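Long-range contacts in hypothetical protein (Staphylococcus aureus subsp. aureus, PDB 2ETS), which is of unknown function but adopts a four-helical bundle fold as a representative of the bacterial DUF1798 family: residues A[16-21]-A[116-121]; A[22-27]-A[109-114]; A[29-34]-A[96-101]. One frame throughout, in Å; residues are numbered along the deposited sequence. Where two conformers were deposited one is given.

Contact 1. Residues A[16-21]-A[116-121]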
loop_
_atom_site.group_PDB
_atom_site.type_symbol
_atom_site.label_atom_id
_atom_site.label_comp_id
_atom_site.label_asym_id
_atom_site.label_seq_id
_atom_site.Cartn_x
_atom_site.Cartn_y
_atom_site.Cartn_z
ATOM N N LEU A 16 8.423 1.688 -8.882
ATOM C CA LEU A 16 7.057 1.340 -8.517
ATOM C C LEU A 16 6.947 0.944 -7.045
ATOM O O LEU A 16 6.039 1.385 -6.354
ATOM C CB LEU A 16 6.530 0.187 -9.385
ATOM C CG LEU A 16 5.863 0.604 -10.696
ATOM C CD1 LEU A 16 5.695 -0.600 -11.635
ATOM C CD2 LEU A 16 4.510 1.266 -10.408
ATOM N N VAL A 17 7.875 0.102 -6.588
ATOM C CA VAL A 17 7.865 -0.410 -5.237
ATOM C C VAL A 17 8.204 0.717 -4.238
ATOM O O VAL A 17 7.502 0.905 -3.215
ATOM C CB VAL A 17 8.795 -1.687 -5.105
ATOM C CG1 VAL A 17 8.846 -2.223 -3.675
ATOM C CG2 VAL A 17 8.302 -2.820 -6.012
ATOM N N GLU A 18 9.250 1.475 -4.546
ATOM C CA GLU A 18 9.599 2.683 -3.764
ATOM C C GLU A 18 8.426 3.672 -3.688
ATOM O O GLU A 18 8.202 4.333 -2.663
ATOM C CB GLU A 18 10.859 3.370 -4.334
ATOM C CG GLU A 18 12.115 2.824 -3.683
ATOM C CD GLU A 18 13.414 3.302 -4.318
ATOM O OE1 GLU A 18 13.525 3.310 -5.571
ATOM O OE2 GLU A 18 14.340 3.664 -3.551
ATOM N N SER A 19 7.682 3.759 -4.785
ATOM C CA SER A 19 6.478 4.549 -4.800
ATOM C C SER A 19 5.428 4.054 -3.814
ATOM O O SER A 19 4.795 4.854 -3.149
ATOM C CB SER A 19 5.881 4.583 -6.192
ATOM O OG SER A 19 4.902 5.596 -6.227
ATOM N N LEU A 20 5.214 2.746 -3.734
ATOM C CA LEU A 20 4.250 2.211 -2.784
ATOM C C LEU A 20 4.757 2.384 -1.343
ATOM O O LEU A 20 3.992 2.661 -0.433
ATOM C CB LEU A 20 3.974 0.729 -3.056
ATOM C CG LEU A 20 3.211 0.372 -4.328
ATOM C CD1 LEU A 20 3.228 -1.134 -4.521
ATOM C CD2 LEU A 20 1.794 0.863 -4.229
ATOM N N ILE A 21 6.044 2.180 -1.131
ATOM C CA ILE A 21 6.631 2.401 0.180
ATOM C C ILE A 21 6.341 3.811 0.690
ATOM O O ILE A 21 5.781 3.988 1.804
ATOM C CB ILE A 21 8.140 2.083 0.179
ATOM C CG1 ILE A 21 8.291 0.540 0.085
ATOM C CG2 ILE A 21 8.810 2.587 1.469
ATOM C CD1 ILE A 21 9.727 0.046 -0.077
ATOM N N ASN A 116 10.863 -6.766 1.145
ATOM C CA ASN A 116 11.350 -8.007 0.583
ATOM C C ASN A 116 11.323 -7.942 -0.931
ATOM O O ASN A 116 12.187 -8.510 -1.621
ATOM C CB ASN A 116 10.503 -9.197 1.059
ATOM C CG ASN A 116 10.813 -9.612 2.491
ATOM O OD1 ASN A 116 11.898 -9.352 3.014
ATOM N ND2 ASN A 116 9.864 -10.267 3.122
ATOM N N ILE A 117 10.303 -7.271 -1.443
ATOM C CA ILE A 117 10.135 -7.138 -2.868
ATOM C C ILE A 117 11.228 -6.222 -3.351
ATOM O O ILE A 117 11.951 -6.568 -4.287
ATOM C CB ILE A 117 8.737 -6.587 -3.240
ATOM C CG1 ILE A 117 7.683 -7.655 -2.967
ATOM C CG2 ILE A 117 8.689 -6.170 -4.696
ATOM C CD1 ILE A 117 6.236 -7.170 -3.136
ATOM N N LEU A 118 11.367 -5.076 -2.682
ATOM C CA LEU A 118 12.409 -4.109 -3.032
ATOM C C LEU A 118 13.748 -4.808 -3.068
ATOM O O LEU A 118 14.439 -4.678 -4.044
ATOM C CB LEU A 118 12.445 -2.912 -2.068
ATOM C CG LEU A 118 13.375 -1.747 -2.452
ATOM C CD1 LEU A 118 12.802 -0.918 -3.615
ATOM C CD2 LEU A 118 13.673 -0.837 -1.252
ATOM N N ASP A 119 14.099 -5.580 -2.036
ATOM C CA ASP A 119 15.353 -6.375 -2.076
ATOM C C ASP A 119 15.403 -7.284 -3.297
ATOM O O ASP A 119 16.415 -7.356 -3.960
ATOM C CB ASP A 119 15.547 -7.286 -0.853
ATOM C CG ASP A 119 15.537 -6.547 0.456
ATOM O OD1 ASP A 119 15.455 -5.297 0.445
ATOM O OD2 ASP A 119 15.582 -7.238 1.506
ATOM N N GLY A 120 14.309 -7.997 -3.560
ATOM C CA GLY A 120 14.243 -8.940 -4.669
ATOM C C GLY A 120 14.383 -8.335 -6.065
ATOM O O GLY A 120 14.829 -9.005 -6.976
ATOM N N VAL A 121 13.971 -7.083 -6.240
ATOM C CA VAL A 121 13.953 -6.439 -7.558
ATOM C C VAL A 121 15.072 -5.420 -7.602
ATOM O O VAL A 121 14.847 -4.245 -7.842
ATOM C CB VAL A 121 12.574 -5.762 -7.870
ATOM C CG1 VAL A 121 11.417 -6.763 -7.715
ATOM C CG2 VAL A 121 12.319 -4.537 -6.995
#

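Contact 2. Residues A[22-27]-A[109-114]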
loop_
_atom_site.group_PDB
_atom_site.type_symbol
_atom_site.label_atom_id
_atom_site.label_comp_id
_atom_site.label_asym_id
_atom_site.label_seq_id
_atom_site.Cartn_x
_atom_site.Cartn_y
_atom_site.Cartn_z
ATOM N N TYR A 22 6.679 4.799 -0.127
ATOM C CA TYR A 22 6.357 6.201 0.184
ATOM C C TYR A 22 4.865 6.338 0.502
ATOM O O TYR A 22 4.494 6.942 1.516
ATOM C CB TYR A 22 6.759 7.154 -0.959
ATOM C CG TYR A 22 6.069 8.528 -0.899
ATOM C CD1 TYR A 22 6.605 9.616 -0.160
ATOM C CD2 TYR A 22 4.899 8.743 -1.587
ATOM C CE1 TYR A 22 5.947 10.868 -0.124
ATOM C CE2 TYR A 22 4.257 9.975 -1.570
ATOM C CZ TYR A 22 4.752 11.012 -0.831
ATOM O OH TYR A 22 4.008 12.174 -0.879
ATOM N N GLU A 23 4.011 5.773 -0.373
ATOM C CA GLU A 23 2.571 5.930 -0.196
ATOM C C GLU A 23 2.013 5.282 1.104
ATOM O O GLU A 23 1.152 5.856 1.783
ATOM C CB GLU A 23 1.846 5.424 -1.428
ATOM C CG GLU A 23 1.940 6.387 -2.618
ATOM C CD GLU A 23 1.206 7.706 -2.394
ATOM O OE1 GLU A 23 0.678 7.917 -1.270
ATOM O OE2 GLU A 23 1.150 8.526 -3.350
ATOM N N VAL A 24 2.527 4.102 1.453
ATOM C CA VAL A 24 2.130 3.429 2.690
ATOM C C VAL A 24 2.551 4.286 3.934
ATOM O O VAL A 24 1.819 4.379 4.931
ATOM C CB VAL A 24 2.707 2.007 2.709
ATOM C CG1 VAL A 24 2.506 1.335 4.047
ATOM C CG2 VAL A 24 2.055 1.154 1.592
ATOM N N ASN A 25 3.716 4.911 3.875
ATOM C CA ASN A 25 4.086 5.904 4.895
ATOM C C ASN A 25 3.143 7.097 4.975
ATOM O O ASN A 25 2.760 7.549 6.026
ATOM C CB ASN A 25 5.492 6.397 4.647
ATOM C CG ASN A 25 6.517 5.356 4.964
ATOM O OD1 ASN A 25 6.425 4.679 5.993
ATOM N ND2 ASN A 25 7.505 5.204 4.084
ATOM N N ASN A 26 2.736 7.581 3.839
ATOM C CA ASN A 26 1.764 8.628 3.785
ATOM C C ASN A 26 0.456 8.202 4.415
ATOM O O ASN A 26 -0.195 8.988 5.074
ATOM C CB ASN A 26 1.512 8.967 2.316
ATOM C CG ASN A 26 1.067 10.351 2.132
ATOM O OD1 ASN A 26 1.632 11.263 2.716
ATOM N ND2 ASN A 26 0.050 10.547 1.298
HETATM N N MSE A 27 0.042 6.971 4.153
HETATM C CA MSE A 27 -1.178 6.424 4.766
HETATM C C MSE A 27 -1.076 6.414 6.289
HETATM O O MSE A 27 -2.053 6.656 6.969
HETATM C CB MSE A 27 -1.444 5.021 4.261
HETATM C CG MSE A 27 -1.779 4.996 2.795
HETATM SE SE MSE A 27 -1.942 3.175 2.189
HETATM C CE MSE A 27 -1.334 3.479 0.378
ATOM N N SER A 109 2.879 -5.295 8.212
ATOM C CA SER A 109 2.925 -6.435 7.339
ATOM C C SER A 109 3.177 -6.020 5.887
ATOM O O SER A 109 3.972 -6.624 5.211
ATOM C CB SER A 109 1.597 -7.225 7.491
ATOM O OG SER A 109 1.268 -7.906 6.312
ATOM N N VAL A 110 2.484 -4.984 5.427
ATOM C CA VAL A 110 2.697 -4.412 4.097
ATOM C C VAL A 110 4.124 -3.850 3.911
ATOM O O VAL A 110 4.786 -4.156 2.906
ATOM C CB VAL A 110 1.622 -3.346 3.800
ATOM C CG1 VAL A 110 1.930 -2.554 2.582
ATOM C CG2 VAL A 110 0.252 -4.039 3.630
ATOM N N GLN A 111 4.617 -3.083 4.880
ATOM C CA GLN A 111 5.990 -2.537 4.770
ATOM C C GLN A 111 6.949 -3.713 4.751
ATOM O O GLN A 111 7.929 -3.699 3.990
ATOM C CB GLN A 111 6.344 -1.525 5.894
ATOM C CG GLN A 111 5.352 -0.340 5.957
ATOM C CD GLN A 111 5.564 0.666 7.115
ATOM O OE1 GLN A 111 5.634 0.288 8.312
ATOM N NE2 GLN A 111 5.642 1.972 6.754
ATOM N N TYR A 112 6.641 -4.766 5.526
ATOM C CA TYR A 112 7.523 -5.923 5.534
ATOM C C TYR A 112 7.615 -6.588 4.133
ATOM O O TYR A 112 8.698 -6.791 3.583
ATOM C CB TYR A 112 7.131 -6.914 6.641
ATOM C CG TYR A 112 7.898 -8.184 6.556
ATOM C CD1 TYR A 112 7.468 -9.217 5.722
ATOM C CD2 TYR A 112 9.074 -8.357 7.275
ATOM C CE1 TYR A 112 8.198 -10.393 5.608
ATOM C CE2 TYR A 112 9.809 -9.544 7.170
ATOM C CZ TYR A 112 9.369 -10.541 6.332
ATOM O OH TYR A 112 10.095 -11.701 6.196
ATOM N N ASP A 113 6.476 -6.879 3.540
ATOM C CA ASP A 113 6.448 -7.415 2.184
ATOM C C ASP A 113 7.124 -6.526 1.141
ATOM O O ASP A 113 7.850 -6.994 0.260
ATOM C CB ASP A 113 5.007 -7.608 1.775
ATOM C CG ASP A 113 4.354 -8.805 2.468
ATOM O OD1 ASP A 113 5.083 -9.664 3.036
ATOM O OD2 ASP A 113 3.105 -8.876 2.413
ATOM N N LEU A 114 6.819 -5.239 1.210
ATOM C CA LEU A 114 7.383 -4.268 0.280
ATOM C C LEU A 114 8.908 -4.239 0.322
ATOM O O LEU A 114 9.562 -4.137 -0.716
ATOM C CB LEU A 114 6.820 -2.876 0.579
ATOM C CG LEU A 114 5.360 -2.672 0.147
ATOM C CD1 LEU A 114 4.914 -1.297 0.552
ATOM C CD2 LEU A 114 5.171 -2.844 -1.366
#

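Contact 3. Residues A[29-34]-A[96-101]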
loop_
_atom_site.group_PDB
_atom_site.type_symbol
_atom_site.label_atom_id
_atom_site.label_comp_id
_atom_site.label_asym_id
_atom_site.label_seq_id
_atom_site.Cartn_x
_atom_site.Cartn_y
_atom_site.Cartn_z
ATOM N N GLN A 29 0.552 8.593 8.095
ATOM C CA GLN A 29 0.394 9.983 8.537
ATOM C C GLN A 29 -1.064 10.422 8.453
ATOM O O GLN A 29 -1.538 11.106 9.332
ATOM C CB GLN A 29 1.307 10.938 7.766
ATOM C CG GLN A 29 2.392 11.650 8.624
ATOM C CD GLN A 29 1.897 12.105 10.035
ATOM O OE1 GLN A 29 1.003 12.959 10.166
ATOM N NE2 GLN A 29 2.486 11.521 11.084
ATOM N N ASN A 30 -1.780 9.964 7.424
ATOM C CA ASN A 30 -3.191 10.276 7.261
ATOM C C ASN A 30 -4.020 9.699 8.415
ATOM O O ASN A 30 -4.915 10.341 8.972
ATOM C CB ASN A 30 -3.683 9.723 5.922
ATOM C CG ASN A 30 -3.385 10.668 4.756
ATOM O OD1 ASN A 30 -3.947 11.737 4.685
ATOM N ND2 ASN A 30 -2.479 10.281 3.867
ATOM N N PHE A 31 -3.702 8.476 8.777
ATOM C CA PHE A 31 -4.391 7.811 9.855
ATOM C C PHE A 31 -4.148 8.598 11.148
ATOM O O PHE A 31 -5.073 8.838 11.918
ATOM C CB PHE A 31 -3.901 6.367 9.960
ATOM C CG PHE A 31 -4.398 5.643 11.177
ATOM C CD1 PHE A 31 -5.715 5.195 11.239
ATOM C CD2 PHE A 31 -3.556 5.406 12.253
ATOM C CE1 PHE A 31 -6.181 4.509 12.342
ATOM C CE2 PHE A 31 -4.025 4.714 13.371
ATOM C CZ PHE A 31 -5.347 4.255 13.409
ATOM N N GLU A 32 -2.906 9.004 11.377
ATOM C CA GLU A 32 -2.571 9.829 12.542
ATOM C C GLU A 32 -3.319 11.142 12.552
ATOM O O GLU A 32 -3.678 11.630 13.618
ATOM C CB GLU A 32 -1.066 10.110 12.633
ATOM C CG GLU A 32 -0.239 8.913 13.052
ATOM C CD GLU A 32 -0.648 8.293 14.393
ATOM O OE1 GLU A 32 -1.072 9.012 15.332
ATOM O OE2 GLU A 32 -0.503 7.065 14.509
ATOM N N ASN A 33 -3.538 11.710 11.372
ATOM C CA ASN A 33 -4.248 12.973 11.296
ATOM C C ASN A 33 -5.733 12.807 11.616
ATOM O O ASN A 33 -6.240 13.560 12.435
ATOM C CB ASN A 33 -4.006 13.665 9.950
ATOM C CG ASN A 33 -2.589 14.256 9.832
ATOM O OD1 ASN A 33 -2.246 14.843 8.811
ATOM N ND2 ASN A 33 -1.777 14.104 10.872
ATOM N N VAL A 34 -6.408 11.802 11.031
ATOM C CA VAL A 34 -7.848 11.610 11.328
ATOM C C VAL A 34 -8.071 11.240 12.801
ATOM O O VAL A 34 -9.099 11.569 13.385
ATOM C CB VAL A 34 -8.598 10.582 10.362
ATOM C CG1 VAL A 34 -8.380 10.971 8.914
ATOM C CG2 VAL A 34 -8.183 9.135 10.591
ATOM N N LYS A 96 -11.685 7.964 11.134
ATOM C CA LYS A 96 -11.347 8.117 12.555
ATOM C C LYS A 96 -11.680 6.869 13.317
ATOM O O LYS A 96 -11.010 6.559 14.298
ATOM C CB LYS A 96 -12.057 9.311 13.201
ATOM C CG LYS A 96 -13.599 9.246 13.265
ATOM C CD LYS A 96 -14.137 10.530 13.889
ATOM C CE LYS A 96 -15.648 10.536 14.013
ATOM N NZ LYS A 96 -16.207 11.912 14.419
ATOM N N ARG A 97 -12.687 6.131 12.842
ATOM C CA ARG A 97 -13.124 4.942 13.535
ATOM C C ARG A 97 -12.220 3.741 13.222
ATOM O O ARG A 97 -12.309 2.717 13.865
ATOM C CB ARG A 97 -14.604 4.642 13.236
ATOM N N THR A 98 -11.300 3.869 12.280
ATOM C CA THR A 98 -10.392 2.751 12.000
ATOM C C THR A 98 -9.611 2.342 13.278
ATOM O O THR A 98 -8.995 3.185 13.982
ATOM C CB THR A 98 -9.415 3.119 10.869
ATOM O OG1 THR A 98 -10.142 3.273 9.629
ATOM C CG2 THR A 98 -8.314 2.101 10.743
ATOM N N SER A 99 -9.596 1.044 13.550
ATOM C CA SER A 99 -8.845 0.489 14.687
ATOM C C SER A 99 -7.332 0.638 14.575
ATOM O O SER A 99 -6.719 0.120 13.650
ATOM C CB SER A 99 -9.142 -1.014 14.815
ATOM O OG SER A 99 -8.221 -1.620 15.708
ATOM N N ARG A 100 -6.713 1.288 15.547
ATOM C CA ARG A 100 -5.253 1.451 15.529
ATOM C C ARG A 100 -4.537 0.098 15.530
ATOM O O ARG A 100 -3.560 -0.108 14.822
ATOM C CB ARG A 100 -4.795 2.241 16.737
ATOM C CG ARG A 100 -3.283 2.363 16.817
ATOM C CD ARG A 100 -2.857 3.331 17.909
ATOM N NE ARG A 100 -3.363 4.683 17.676
ATOM C CZ ARG A 100 -2.760 5.621 16.939
ATOM N NH1 ARG A 100 -1.611 5.350 16.325
ATOM N NH2 ARG A 100 -3.318 6.840 16.806
ATOM N N LYS A 101 -5.034 -0.802 16.368
ATOM C CA LYS A 101 -4.477 -2.122 16.504
ATOM C C LYS A 101 -4.409 -2.835 15.133
ATOM O O LYS A 101 -3.360 -3.336 14.738
ATOM C CB LYS A 101 -5.314 -2.891 17.543
ATOM C CG LYS A 101 -4.987 -4.358 17.678
ATOM C CD LYS A 101 -5.787 -4.981 18.836
ATOM C CE LYS A 101 -6.243 -6.417 18.550
ATOM N NZ LYS A 101 -5.101 -7.342 18.270
#

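Contact 1. Residues A[16-21]-A[116-121]
Val17 meets both Ile117 and Leu118, one with each of its methyl groups, and the side-chain contacts are apolar. CG2 of Val17 lies 3.6 Å from CG2 of Ile117, while CG1, anti to the backbone N (chi1 178°), faces the start of the Leu118 residue: 3.9 Å from its backbone N and 4.0 Å from its CB. Val121 adds a looser methyl contact, its CG2 standing 4.5 Å from CG2 of Val17.

The second apolar group gathers around the fork of Leu118. Its CD1 rests 3.8 Å from CG of Glu18, so the glutamate takes part through its aliphatic stem, and its CD2 comes within 4.2 Å of CD1 of Ile21. Leu118 is thus flanked by side chains from two successive turns of the helix 12-37, and Val17 lies beside its base.

The helix axes of the two segments run antiparallel at 159°, 9.8 Å apart at closest approach. At Val17 and Leu118 the CA atoms approach to 6.3 Å, consistent with a small side chain, Val17, at the point of closest backbone approach. Just beyond, Val121 leaves helical geometry, and its carbonyl oxygen accepts a hydrogen bond from Asn14 ND2, which ties the end of the helix 100-120 back to the first helix.

With aliphatic groups meeting almost throughout, and no polar bond between the segments, the pairing rests on shape and on removal of apolar surface from water.

Contact 2. Residues A[22-27]-A[109-114]
Val110 opens the second side of this contact, meeting Val24 methyl to methyl: its CG1 sits 3.8 Å from CG2 of Val24. Val24 holds CG1 anti to the backbone N (chi1 171°), which leaves CG2 beside that N to meet Val110 and CG1 to meet Gln111.

One residue on, Gln111 has its CA nearest that of Val24, at 7.4 Å, and meets the first helix with two parts of its chain. The methylene CG packs 3.8 Å from CG1 of Val24, the other branch of the same valine. Further out, the amide turns to Asn25, whose side chain it crosses at about a right angle; NE2 of Gln111 lies 2.9 Å from OD1 of Asn25. The two amide planes are 65° apart. The angle at the donor is poor, so this is a close polar approach and not a hydrogen bond. It lies at the outer margin of the contact, beside the buried valine.

Leu114, one turn after Val110, reaches toward Val24 tip to tip, with CD1 3.9 Å from CG2. That single methyl of Val24 is therefore touched by residues from two successive turns of the helix 100-120.

The segments run antiparallel at 168°, their axes 10.5 Å apart, near the middle of the bundle. Val110 also packs on Leu82, Asn85 and Ile86 of the helix 76-92, while selenomethionine Met27 touches Ile54 of the helix 43-63 and Leu89 of the helix 76-92, so that all four long helices meet around this level.

Contact 3. Residues A[29-34]-A[96-101]
Glu32 and Arg100 form a salt bridge between the first helix and the start of the last. NH1 of Arg100 donates to OE2 of Glu32 at 2.7 Å and 167°, a nearly straight bond that lies close to the guanidinium plane and uses the syn lone pair of the oxygen. The second arm is weak: NH2 of Arg100 to OE1 of Glu32 spans 3.5 Å. Carboxylate and guanidinium are turned 39° from one another, and the two side chains cross at about a right angle.

The Phe31 ring packs against one face of the same guanidinium. Its CE2 stands 3.8 Å above the guanidinium plane, over the centre of that group, and the two planes are 62° apart, so the ring leans on the cation instead of stacking flat against it.

With CG anti to its backbone N, Phe31 carries the far end of its ring into the bend formed by residues 98 to 100. CZ of Phe31 is 3.5 Å from CA of Arg100, and the carbonyl oxygen of Thr98 lies near the ring plane, 3.5 Å from CE1; Lys35 NZ hydrogen-bonds to this oxygen and to Lys96 O. The methyl CG2 of Thr98 touches the same CE1 at 3.6 Å, whereas its OG1 is hydrogen-bonded to Glu92 O. Further along the segment 29-34, CG2 of Val34 packs 3.7 Å from the backbone N of Lys96.

Ser99 is the N-cap of the helix 100-120, its OG hydrogen-bonded to Leu102 N. The contact thus joins the helix 12-37 to the turn that follows the helix 76-92 and to the first turn of the last helix, where Phe103 stacks on Phe31.

Overall arrangement
All three contacts pair the helix 12-37 with the helix 100-120 or the turn leading into it, as steps along one antiparallel seam of the four-helical bundle. Going forward along the first helix means going backward along the last, so each contact encloses a shorter loop than the one before. Contacts 1 and 2 have centres about 10 Å apart and touch directly: Ile21 CG1 lies 3.8 Å from Leu114 CB. Contact 3, centred about 15 Å from contact 2 and 24 Å from contact 1, sits on the opposite side of the chain's centre from contact 1. Apolar packing dominates the first two, and a salt bridge joins it in the third.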